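Local coordinates for protein DyP (Bjerkandera adusta, PDB 3VXJ) that binds heme b and probably acts as a peroxidase of the dye-decolorizing family, oxidising dyes and phenolic compounds at the expense of hydrogen peroxide, at residues G203-R208 with Q360-N365. Residues are numbered along the deposited sequence; the frame is centred on the assembly and turned at random.
Sequences GDTGTR and QSIIGN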
loop_
_atom_site.group_PDB
_atom_site.type_symbol
_atom_site.label_atom_id
_atom_site.label_comp_id
_atom_site.label_asym_id
_atom_site.label_seq_id
_atom_site.Cartn_x
_atom_site.Cartn_y
_atom_site.Cartn_z
ATOM N N GLY A 203 -14.958 -0.708 16.300
ATOM C CA GLY A 203 -14.650 -1.588 15.179
ATOM C C GLY A 203 -13.354 -2.354 15.372
ATOM O O GLY A 203 -13.165 -3.413 14.777
ATOM N N ASP A 204 -12.457 -1.824 16.198
ATOM C CA ASP A 204 -11.241 -2.543 16.555
ATOM C C ASP A 204 -11.604 -3.590 17.604
ATOM O O ASP A 204 -12.350 -3.304 18.545
ATOM C CB ASP A 204 -10.210 -1.560 17.102
ATOM C CG ASP A 204 -8.866 -2.207 17.399
ATOM O OD1 ASP A 204 -8.636 -3.379 17.040
ATOM O OD2 ASP A 204 -8.043 -1.525 18.030
ATOM N N THR A 205 -11.109 -4.811 17.430
ATOM C CA THR A 205 -11.339 -5.869 18.417
ATOM C C THR A 205 -10.078 -6.285 19.173
ATOM O O THR A 205 -10.135 -7.163 20.032
ATOM C CB THR A 205 -11.949 -7.119 17.780
ATOM O OG1 THR A 205 -11.081 -7.588 16.737
ATOM C CG2 THR A 205 -13.330 -6.804 17.212
ATOM N N GLY A 206 -8.946 -5.667 18.855
ATOM C CA GLY A 206 -7.678 -6.010 19.505
ATOM C C GLY A 206 -7.580 -5.407 20.893
ATOM O O GLY A 206 -8.175 -4.369 21.172
ATOM N N THR A 207 -6.808 -6.047 21.760
ATOM C CA THR A 207 -6.669 -5.589 23.137
ATOM C C THR A 207 -5.579 -4.523 23.212
ATOM O O THR A 207 -4.387 -4.848 23.137
ATOM C CB THR A 207 -6.339 -6.780 24.054
ATOM O OG1 THR A 207 -7.387 -7.747 23.939
ATOM C CG2 THR A 207 -6.218 -6.344 25.504
ATOM N N ARG A 208 -5.977 -3.258 23.335
ATOM C CA ARG A 208 -5.037 -2.138 23.214
ATOM C C ARG A 208 -4.798 -1.433 24.536
ATOM O O ARG A 208 -5.759 -1.144 25.253
ATOM C CB ARG A 208 -5.572 -1.073 22.244
ATOM C CG ARG A 208 -6.147 -1.605 20.956
ATOM C CD ARG A 208 -5.112 -2.336 20.150
ATOM N NE ARG A 208 -5.746 -2.830 18.939
ATOM C CZ ARG A 208 -5.219 -3.723 18.119
ATOM N NH1 ARG A 208 -4.032 -4.265 18.368
ATOM N NH2 ARG A 208 -5.910 -4.082 17.050
ATOM N N GLN A 360 -3.836 -0.256 9.059
ATOM C CA GLN A 360 -5.012 -0.956 9.592
ATOM C C GLN A 360 -4.805 -1.122 11.090
ATOM O O GLN A 360 -3.674 -1.084 11.572
ATOM C CB GLN A 360 -5.177 -2.338 8.940
ATOM C CG GLN A 360 -3.939 -3.238 9.068
ATOM C CD GLN A 360 -2.936 -3.020 7.946
ATOM O OE1 GLN A 360 -3.225 -3.289 6.783
ATOM N NE2 GLN A 360 -1.737 -2.541 8.292
ATOM N N SER A 361 -5.895 -1.314 11.825
ATOM C CA SER A 361 -5.783 -1.582 13.254
ATOM C C SER A 361 -5.275 -2.996 13.547
ATOM O O SER A 361 -4.631 -3.209 14.573
ATOM C CB SER A 361 -7.125 -1.355 13.946
ATOM O OG SER A 361 -8.067 -2.276 13.423
ATOM N N ILE A 362 -5.582 -3.949 12.664
ATOM C CA ILE A 362 -5.233 -5.355 12.887
ATOM C C ILE A 362 -4.503 -5.808 11.642
ATOM O O ILE A 362 -5.105 -5.942 10.573
ATOM C CB ILE A 362 -6.481 -6.236 13.154
ATOM C CG1 ILE A 362 -7.193 -5.781 14.431
ATOM C CG2 ILE A 362 -6.096 -7.727 13.268
ATOM C CD1 ILE A 362 -8.637 -6.284 14.566
ATOM N N ILE A 363 -3.189 -5.986 11.769
ATOM C CA ILE A 363 -2.359 -6.363 10.620
ATOM C C ILE A 363 -2.930 -7.604 9.931
ATOM O O ILE A 363 -3.032 -7.655 8.700
ATOM C CB ILE A 363 -0.883 -6.567 11.032
ATOM C CG1 ILE A 363 -0.278 -5.225 11.459
ATOM C CG2 ILE A 363 -0.071 -7.175 9.878
ATOM C CD1 ILE A 363 1.129 -5.336 12.048
ATOM N N GLY A 364 -3.334 -8.580 10.736
ATOM C CA GLY A 364 -3.862 -9.841 10.228
ATOM C C GLY A 364 -5.158 -9.743 9.444
ATOM O O GLY A 364 -5.506 -10.666 8.716
ATOM N N ASN A 365 -5.865 -8.625 9.589
ATOM C CA ASN A 365 -7.130 -8.403 8.896
ATOM C C ASN A 365 -7.006 -7.513 7.660
ATOM O O ASN A 365 -7.918 -7.479 6.841
ATOM C CB ASN A 365 -8.158 -7.784 9.846
ATOM C CG ASN A 365 -8.698 -8.771 10.840
ATOM O OD1 ASN A 365 -8.445 -9.984 10.750
ATOM N ND2 ASN A 365 -9.460 -8.266 11.793
#
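I362 lays the outer branch of its side chain against D204, T205 and R208. From its CB, CG1 leaves anti to the carbonyl carbon (chi1 -62°) and reaches the guanidinium of R208 at its edge, near the plane, 3.4 Å from NH2; CG1 also lies 3.8 Å from D204 OD1. One bond further, CD1 ends 3.5 Å from T205 OG1, the two side chains crossing at about a right angle. Two of the groups it meets, the D204 carboxylate and the R208 guanidinium, are held to each other. R208 grips the D204 carboxylate side-on, NE to OD2 on its syn lone pair at 2.8 Å and NH2 to OD1, while OD1 also accepts the backbone N of G206 from above the carboxylate plane, closing an Asx turn. This surface loop precedes strand 216-225 in the C-terminal family region of the DyP-type peroxidase, and the contact joins it to the turn that follows the neighbouring strand 353-360 of the same antiparallel sheet. An alanine at D204 would probably leave R208 without its carboxylate mate and G206 N without the acceptor that shapes the turn. S361 sets CB 4.0 Å from D204 CG, but its OG is hydrogen-bonded to G195 O. Its carbonyl O lies 2.9 Å from R208 NH2 at an angle too poor for a hydrogen bond, and R208 NH1 bonds to L85 O.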